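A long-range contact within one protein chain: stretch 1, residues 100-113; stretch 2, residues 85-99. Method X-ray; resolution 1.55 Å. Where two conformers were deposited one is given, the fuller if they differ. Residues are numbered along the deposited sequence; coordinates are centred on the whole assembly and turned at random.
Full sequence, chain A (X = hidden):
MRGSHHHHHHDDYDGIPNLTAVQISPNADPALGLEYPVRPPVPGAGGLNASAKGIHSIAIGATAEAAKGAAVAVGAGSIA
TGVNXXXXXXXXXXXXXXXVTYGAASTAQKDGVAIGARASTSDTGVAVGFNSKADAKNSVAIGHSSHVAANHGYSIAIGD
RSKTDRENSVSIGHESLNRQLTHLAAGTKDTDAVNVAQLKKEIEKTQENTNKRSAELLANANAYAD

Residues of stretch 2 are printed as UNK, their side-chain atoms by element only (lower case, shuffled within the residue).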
ATOM      1  N   VAL A 100      -8.183  -6.552  -2.399  1.00  8.35           N
ATOM      2  CA  VAL A 100      -7.330  -6.592  -1.220  1.00  9.16           C
ATOM      3  C   VAL A 100      -7.615  -5.367  -0.369  1.00  8.86           C
ATOM      4  O   VAL A 100      -7.720  -4.245  -0.874  1.00  9.40           O
ATOM      5  CB  VAL A 100      -5.815  -6.634  -1.568  1.00 11.38           C
ATOM      6  CG1 VAL A 100      -5.530  -7.796  -2.505  1.00 12.66           C
ATOM      7  CG2 VAL A 100      -5.366  -5.320  -2.181  1.00 13.81           C
ATOM      8  N   THR A 101      -7.775  -5.591   0.929  0.50  8.80           N
ATOM      9  CA  THR A 101      -8.041  -4.513   1.875  0.50  8.62           C
ATOM     10  C   THR A 101      -7.174  -4.709   3.106  0.50  9.11           C
ATOM     11  O   THR A 101      -6.984  -5.835   3.567  0.50  8.72           O
ATOM     12  CB  THR A 101      -9.523  -4.483   2.320  0.50  9.36           C
ATOM     13  OG1 THR A 101      -9.903  -5.771   2.819  0.50  6.10           O
ATOM     14  CG2 THR A 101     -10.423  -4.100   1.163  0.50  9.25           C
ATOM     15  N   TYR A 102      -6.645  -3.611   3.632  1.00  8.29           N
ATOM     16  CA  TYR A 102      -5.792  -3.674   4.810  1.00  8.45           C
ATOM     17  C   TYR A 102      -6.066  -2.487   5.710  1.00 10.01           C
ATOM     18  O   TYR A 102      -5.785  -1.349   5.339  1.00 10.76           O
ATOM     19  CB  TYR A 102      -4.327  -3.662   4.361  1.00  9.64           C
ATOM     20  CG  TYR A 102      -3.328  -4.012   5.434  1.00  8.64           C
ATOM     21  CD1 TYR A 102      -2.468  -3.044   5.961  1.00  9.87           C
ATOM     22  CD2 TYR A 102      -3.214  -5.319   5.896  1.00 10.08           C
ATOM     23  CE1 TYR A 102      -1.513  -3.380   6.921  1.00 10.24           C
ATOM     24  CE2 TYR A 102      -2.268  -5.665   6.856  1.00 10.76           C
ATOM     25  CZ  TYR A 102      -1.421  -4.696   7.361  1.00 10.24           C
ATOM     26  OH  TYR A 102      -0.468  -5.055   8.285  1.00 10.20           O
ATOM     27  N   GLY A 103      -6.618  -2.756   6.891  1.00  9.66           N
ATOM     28  CA  GLY A 103      -6.922  -1.687   7.825  1.00 10.15           C
ATOM     29  C   GLY A 103      -8.338  -1.770   8.360  1.00 10.42           C
ATOM     30  O   GLY A 103      -9.217  -2.365   7.734  1.00 10.59           O
ATOM     31  N   ALA A 104      -8.555  -1.172   9.526  1.00 10.11           N
ATOM     32  CA  ALA A 104      -9.870  -1.173  10.147  1.00 11.21           C
ATOM     33  C   ALA A 104     -10.909  -0.509   9.251  1.00 12.16           C
ATOM     34  O   ALA A 104     -10.716   0.614   8.782  1.00 12.11           O
ATOM     35  CB  ALA A 104      -9.810  -0.449  11.494  1.00 10.09           C
ATOM     36  N   ALA A 105     -12.012  -1.213   9.015  1.00 11.63           N
ATOM     37  CA  ALA A 105     -13.111  -0.698   8.205  1.00 12.98           C
ATOM     38  C   ALA A 105     -12.721  -0.289   6.788  1.00 13.60           C
ATOM     39  O   ALA A 105     -13.346   0.596   6.197  1.00 16.13           O
ATOM     40  CB  ALA A 105     -13.776   0.477   8.925  1.00 14.64           C
ATOM     41  N   SER A 106     -11.689  -0.925   6.247  1.00 12.08           N
ATOM     42  CA  SER A 106     -11.259  -0.639   4.884  1.00 11.68           C
ATOM     43  C   SER A 106     -12.163  -1.460   3.966  1.00 11.76           C
ATOM     44  O   SER A 106     -12.600  -2.552   4.335  1.00 13.48           O
ATOM     45  CB  SER A 106      -9.784  -1.014   4.699  1.00 12.41           C
ATOM     46  OG  SER A 106      -9.527  -2.348   5.103  1.00 12.30           O
ATOM     47  N   THR A 107     -12.449  -0.937   2.776  1.00 10.65           N
ATOM     48  CA  THR A 107     -13.338  -1.614   1.838  1.00  9.41           C
ATOM     49  C   THR A 107     -12.841  -1.544   0.401  1.00 10.00           C
ATOM     50  O   THR A 107     -12.393  -0.496  -0.059  1.00 10.74           O
ATOM     51  CB  THR A 107     -14.749  -0.986   1.882  1.00 12.47           C
ATOM     52  OG1 THR A 107     -15.225  -0.974   3.232  1.00 14.14           O
ATOM     53  CG2 THR A 107     -15.719  -1.775   1.014  1.00 13.69           C
ATOM     54  N   ALA A 108     -12.936  -2.661  -0.313  1.00 10.25           N
ATOM     55  CA  ALA A 108     -12.498  -2.698  -1.702  1.00 10.64           C
ATOM     56  C   ALA A 108     -13.363  -3.596  -2.568  1.00 12.07           C
ATOM     57  O   ALA A 108     -13.658  -4.736  -2.204  1.00 13.11           O
ATOM     58  CB  ALA A 108     -11.039  -3.159  -1.790  1.00 12.11           C
ATOM     59  N   GLN A 109     -13.777  -3.072  -3.715  0.50 11.96           N
ATOM     60  CA  GLN A 109     -14.585  -3.836  -4.653  0.50 11.55           C
ATOM     61  C   GLN A 109     -13.653  -4.702  -5.489  0.50 12.65           C
ATOM     62  O   GLN A 109     -12.435  -4.657  -5.314  0.50 11.98           O
ATOM     63  CB  GLN A 109     -15.378  -2.899  -5.566  0.50 10.76           C
ATOM     64  CG  GLN A 109     -16.462  -2.108  -4.856  0.50 13.13           C
ATOM     65  CD  GLN A 109     -17.455  -3.005  -4.148  0.50 11.72           C
ATOM     66  OE1 GLN A 109     -17.952  -3.973  -4.722  0.50 14.19           O
ATOM     67  NE2 GLN A 109     -17.755  -2.684  -2.894  0.50 16.36           N
ATOM     68  N   LYS A 110     -14.225  -5.482  -6.398  1.00 12.75           N
ATOM     69  CA  LYS A 110     -13.439  -6.363  -7.257  1.00 13.55           C
ATOM     70  C   LYS A 110     -12.167  -5.748  -7.839  1.00 12.33           C
ATOM     71  O   LYS A 110     -12.181  -4.629  -8.353  1.00 11.68           O
ATOM     72  CB  LYS A 110     -14.309  -6.888  -8.404  1.00 15.28           C
ATOM     73  CG  LYS A 110     -13.563  -7.790  -9.375  1.00 16.93           C
ATOM     74  CD  LYS A 110     -14.488  -8.348 -10.447  1.00 21.17           C
ATOM     75  CE  LYS A 110     -13.717  -9.211 -11.433  1.00 23.69           C
ATOM     76  NZ  LYS A 110     -14.611  -9.839 -12.445  1.00 30.15           N
ATOM     77  N   ASP A 111     -11.072  -6.502  -7.751  1.00 12.73           N
ATOM     78  CA  ASP A 111      -9.768  -6.095  -8.272  1.00 12.18           C
ATOM     79  C   ASP A 111      -9.235  -4.781  -7.713  1.00 11.85           C
ATOM     80  O   ASP A 111      -8.325  -4.183  -8.286  1.00 11.66           O
ATOM     81  CB  ASP A 111      -9.805  -6.007  -9.801  1.00 13.46           C
ATOM     82  CG  ASP A 111     -10.119  -7.338 -10.458  1.00 16.08           C
ATOM     83  OD1 ASP A 111      -9.915  -8.390  -9.813  1.00 16.16           O
ATOM     84  OD2 ASP A 111     -10.559  -7.333 -11.627  1.00 17.02           O
ATOM     85  N   GLY A 112      -9.787  -4.344  -6.590  1.00 10.31           N
ATOM     86  CA  GLY A 112      -9.339  -3.098  -6.001  1.00 10.02           C
ATOM     87  C   GLY A 112      -8.319  -3.261  -4.891  1.00  9.88           C
ATOM     88  O   GLY A 112      -8.050  -4.370  -4.431  1.00 10.33           O
ATOM     89  N   VAL A 113      -7.745  -2.137  -4.477  1.00  8.39           N
ATOM     90  CA  VAL A 113      -6.762  -2.096  -3.397  1.00  8.85           C
ATOM     91  C   VAL A 113      -7.148  -0.963  -2.446  1.00  8.99           C
ATOM     92  O   VAL A 113      -7.278   0.186  -2.869  1.00 10.91           O
ATOM     93  CB  VAL A 113      -5.333  -1.808  -3.934  1.00 10.20           C
ATOM     94  CG1 VAL A 113      -4.368  -1.574  -2.771  1.00 10.52           C
ATOM     95  CG2 VAL A 113      -4.853  -2.961  -4.802  1.00 11.42           C
ATOM     96  N   UNK A  85      -9.645 -13.163  -2.629  1.00 10.16           N
ATOM     97  CA  UNK A  85      -9.608 -11.847  -2.000  1.00  9.81           C
ATOM     98  C   UNK A  85      -8.898 -11.909  -0.652  1.00 10.75           C
ATOM     99  O   UNK A  85      -8.792 -12.973  -0.037  1.00 10.70           O
ATOM    100  c   UNK A  85     -11.021 -11.279  -1.831  1.00 11.65           C
ATOM    101  o   UNK A  85     -11.818 -12.089  -0.989  1.00 12.55           O
ATOM    102  N   UNK A  86      -8.408 -10.760  -0.200  1.00  9.07           N
ATOM    103  CA  UNK A  86      -7.680 -10.674   1.060  1.00  8.84           C
ATOM    104  C   UNK A  86      -8.162  -9.474   1.865  1.00 10.43           C
ATOM    105  O   UNK A  86      -8.142  -8.346   1.377  1.00  9.68           O
ATOM    106  c   UNK A  86      -5.413 -10.477   2.129  1.00  9.10           C
ATOM    107  c   UNK A  86      -6.164 -10.519   0.805  1.00  8.64           C
ATOM    108  c   UNK A  86      -5.657 -11.673  -0.065  1.00 11.24           C
ATOM    109  N   UNK A  87      -8.591  -9.723   3.096  1.00  8.92           N
ATOM    110  CA  UNK A  87      -9.073  -8.653   3.967  1.00  9.39           C
ATOM    111  C   UNK A  87      -8.470  -8.811   5.353  1.00 10.15           C
ATOM    112  O   UNK A  87      -8.701  -9.815   6.021  1.00 10.93           O
ATOM    113  c   UNK A  87     -10.595  -8.698   4.057  1.00 11.33           C
ATOM    114  N   UNK A  88      -7.689  -7.826   5.782  1.00  9.48           N
ATOM    115  CA  UNK A  88      -7.086  -7.881   7.107  1.00  9.42           C
ATOM    116  C   UNK A  88      -7.348  -6.588   7.859  1.00 10.98           C
ATOM    117  O   UNK A  88      -7.122  -5.491   7.344  1.00 10.60           O
ATOM    118  c   UNK A  88      -5.572  -8.149   7.036  1.00  8.10           C
ATOM    119  c   UNK A  88      -4.954  -8.051   8.439  1.00  9.79           C
ATOM    120  c   UNK A  88      -5.338  -9.543   6.441  1.00  8.66           C
ATOM    121  c   UNK A  88      -3.891 -10.002   6.464  1.00 10.67           C
ATOM    122  N   UNK A  89      -7.838  -6.742   9.083  1.00 10.65           N
ATOM    123  CA  UNK A  89      -8.162  -5.605   9.920  1.00 10.03           C
ATOM    124  C   UNK A  89      -9.578  -5.780  10.429  1.00 10.59           C
ATOM    125  O   UNK A  89     -10.396  -6.430   9.772  1.00 10.30           O
ATOM    126  N   UNK A  90      -9.903  -5.229  11.603  1.00 10.64           N
ATOM    127  CA  UNK A  90     -11.264  -5.377  12.121  1.00  9.72           C
ATOM    128  C   UNK A  90     -12.275  -4.687  11.208  1.00 12.01           C
ATOM    129  O   UNK A  90     -12.093  -3.529  10.832  1.00 11.39           O
ATOM    130  c   UNK A  90      -9.071  -4.421  12.511  1.00  9.93           C
ATOM    131  c   UNK A  90     -10.112  -3.694  13.334  1.00 10.93           C
ATOM    132  c   UNK A  90     -11.178  -4.739  13.508  1.00 11.00           C
ATOM    133  N   UNK A  91     -13.323  -5.419  10.842  1.00 10.39           N
ATOM    134  CA  UNK A  91     -14.382  -4.915   9.972  1.00 11.76           C
ATOM    135  C   UNK A  91     -13.920  -4.575   8.558  1.00 12.76           C
ATOM    136  O   UNK A  91     -14.586  -3.833   7.836  1.00 14.34           O
ATOM    137  c   UNK A  91     -16.732  -5.111  11.832  1.00 15.42           C
ATOM    138  c   UNK A  91     -16.387  -2.729  12.502  1.00 17.19           C
ATOM    139  c   UNK A  91     -15.714  -3.988  11.973  1.00 15.48           C
ATOM    140  c   UNK A  91     -15.068  -3.702  10.614  1.00 13.31           C
ATOM    141  N   UNK A  92     -12.771  -5.121   8.166  0.50 11.77           N
ATOM    142  CA  UNK A  92     -12.227  -4.899   6.828  0.50 12.06           C
ATOM    143  C   UNK A  92     -12.978  -5.820   5.871  0.50 12.70           C
ATOM    144  O   UNK A  92     -13.251  -6.973   6.206  0.50 12.96           O
ATOM    145  c   UNK A  92     -10.731  -5.227   6.807  0.50 12.10           C
ATOM    146  o   UNK A  92     -10.174  -5.029   5.518  0.50 10.78           O
ATOM    147  N   UNK A  93     -13.314  -5.329   4.680  1.00 11.66           N
ATOM    148  CA  UNK A  93     -14.046  -6.156   3.738  1.00 12.30           C
ATOM    149  C   UNK A  93     -13.630  -6.048   2.277  1.00 11.46           C
ATOM    150  O   UNK A  93     -13.621  -4.969   1.681  1.00 10.51           O
ATOM    151  n   UNK A  93     -17.592  -2.018   4.748  1.00 22.02           N
ATOM    152  c   UNK A  93     -16.050  -4.502   3.764  1.00 17.84           C
ATOM    153  c   UNK A  93     -17.547  -4.432   4.093  1.00 19.55           C
ATOM    154  c   UNK A  93     -15.561  -5.930   3.888  1.00 17.74           C
ATOM    155  c   UNK A  93     -18.136  -3.056   3.829  1.00 21.40           C
ATOM    156  N   UNK A  94     -13.250  -7.194   1.727  1.00 11.14           N
ATOM    157  CA  UNK A  94     -12.853  -7.319   0.333  1.00 11.86           C
ATOM    158  C   UNK A  94     -14.126  -7.881  -0.288  1.00 13.62           C
ATOM    159  O   UNK A  94     -14.445  -9.060  -0.120  1.00 14.93           O
ATOM    160  c   UNK A  94     -11.695  -8.305   0.204  1.00 12.26           C
ATOM    161  N   UNK A  95     -14.846  -7.021  -1.002  1.00 12.41           N
ATOM    162  CA  UNK A  95     -16.147  -7.358  -1.580  1.00 13.76           C
ATOM    163  C   UNK A  95     -16.227  -7.911  -2.992  1.00 15.67           C
ATOM    164  O   UNK A  95     -17.320  -8.032  -3.545  1.00 19.16           O
ATOM    165  c   UNK A  95     -17.839  -6.528   0.840  1.00 20.82           C
ATOM    166  c   UNK A  95     -17.049  -6.128  -1.487  1.00 16.83           C
ATOM    167  c   UNK A  95     -17.192  -5.523  -0.090  1.00 18.84           C
ATOM    168  c   UNK A  95     -18.015  -4.245  -0.168  1.00 21.54           C
ATOM    169  N   UNK A  96     -15.089  -8.246  -3.581  1.00 14.07           N
ATOM    170  CA  UNK A  96     -15.105  -8.786  -4.924  1.00 14.13           C
ATOM    171  C   UNK A  96     -13.899  -9.667  -5.150  1.00 15.47           C
ATOM    172  O   UNK A  96     -12.977  -9.677  -4.339  1.00 14.40           O
ATOM    173  N   UNK A  97     -13.904 -10.414  -6.248  1.00 14.59           N
ATOM    174  CA  UNK A  97     -12.782 -11.288  -6.550  1.00 14.46           C
ATOM    175  C   UNK A  97     -11.474 -10.510  -6.590  1.00 13.39           C
ATOM    176  O   UNK A  97     -11.423  -9.381  -7.084  1.00 12.73           O
ATOM    177  c   UNK A  97     -12.984 -11.985  -7.899  1.00 15.85           C
ATOM    178  o   UNK A  97     -14.642 -13.312  -6.807  1.00 18.06           O
ATOM    179  o   UNK A  97     -14.601 -13.324  -9.006  1.00 22.51           O
ATOM    180  c   UNK A  97     -14.162 -12.936  -7.901  1.00 19.63           C
ATOM    181  N   UNK A  98     -10.425 -11.123  -6.047  1.00 12.70           N
ATOM    182  CA  UNK A  98      -9.082 -10.551  -6.038  1.00 12.19           C
ATOM    183  C   UNK A  98      -8.877  -9.238  -5.288  1.00 11.56           C
ATOM    184  O   UNK A  98      -7.765  -8.722  -5.249  1.00 11.21           O
ATOM    185  o   UNK A  98      -8.660 -11.606  -8.181  1.00 17.07           O
ATOM    186  c   UNK A  98      -8.591 -10.378  -7.476  1.00 13.57           C
ATOM    187  N   UNK A  99      -9.933  -8.698  -4.694  1.00 10.07           N
ATOM    188  CA  UNK A  99      -9.812  -7.443  -3.961  1.00  9.97           C
ATOM    189  C   UNK A  99      -8.915  -7.607  -2.741  1.00 10.72           C
ATOM    190  O   UNK A  99      -8.868  -8.678  -2.136  1.00 10.48           O
ATOM    191  c   UNK A  99     -11.194  -6.958  -3.524  1.00 11.53           C
TER
HETATM  192  O   HOH W   1     -15.124  -2.102   5.851  1.00 26.09           O
HETATM  193  O   HOH W   2     -19.642  -6.474  -4.393  1.00 37.80           O
HETATM  194  O   HOH W   3     -12.917 -12.506 -11.244  1.00 40.97           O
HETATM  195  O   HOH W   4      -6.361  -6.456  -5.924  1.00 12.91           O
HETATM  196  O   HOH W   5     -10.247 -10.940 -10.451  1.00 21.27           O

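Position 85 has one carbon, then one oxygen, and touches nothing on stretch 1: Ser85.

Position 86 has three carbons, forked at the first. Its CB lies 4.3 Å from Val100 CG1: Val86.

Position 87 has a single carbon, CB, 3.3 Å from Thr101 OG1: Ala87.

Position 88 has four carbons, forked at the first, with one arm two carbons long. CB is 3.9 Å from Tyr102 CD2: Ile88.

Position 89 has no side chain. An ideal CB would fall 2.7 Å from Gly103 C, a clash: Gly89.

Position 90 has three carbons closing a ring onto its own N. The ring comes 3.7 Å from Ala104 CB, at the atom that is CG once the residue is named: Pro90.

Position 91 has four carbons, forked at the second, and is exposed. Its CB comes 4.3 Å from Ala105 CA: Leu91.

Position 92 has one carbon and one oxygen. The oxygen sits among stretch 1 hydroxyls. This is Ser92. Its OG is hydrogen-bonded to Thr101 OG1 and to Ser106 OG, each at 2.8 Å.

Position 93 has four carbons in a row ending in nitrogen: Lys93. Its NZ is 3.0 Å from Thr107 OG1, and water 1 joins the same two atoms.

Position 94 has one carbon, on the same face as Ala108. This CB is 4.1 Å from Thr101 OG1: Ala94.

Position 95 has four carbons, forked at the second: Leu95. Its CD1 is 3.6 Å from Thr107 CG2.

Position 96 has no side chain. An ideal CB would lie 2.4 Å from Lys110 N, a clash: Gly96.

Position 97 has two carbons, the second carrying two oxygens. It is Asp97; water 3 links OD2 to Lys110 NZ, the latter bond weak.

Position 98 has one carbon and one oxygen. CB is 3.3 Å from Asp111 OD1. This is Ser98; water 5 connects its OG to Asp111 OD1.

Position 99 has one carbon, CB, 3.2 Å from Gln109 O: Ala99.

The contact stacks one coil turn on the next. Strands 86-88 and 100-102 run parallel, as do 93-94 and 107-108. Backbone hydrogen bonds set the register: Thr101 N to Val86 O (2.8 Å), Ile88 N to Thr101 O (3.1 Å) and Leu95 N to Ala108 O (2.8 Å). Type II turns also stack, with Ala105 N bonding Pro90 O at 2.9 Å and Asp111 N bonding Asp97 O at 3.0 Å. At Gly89 and Gly96 a CB would clash with stretch 1, so the missing side chains leave room for the close approach.

Stretch 2, residues 85-99: SVAIGPLSKALGDSA
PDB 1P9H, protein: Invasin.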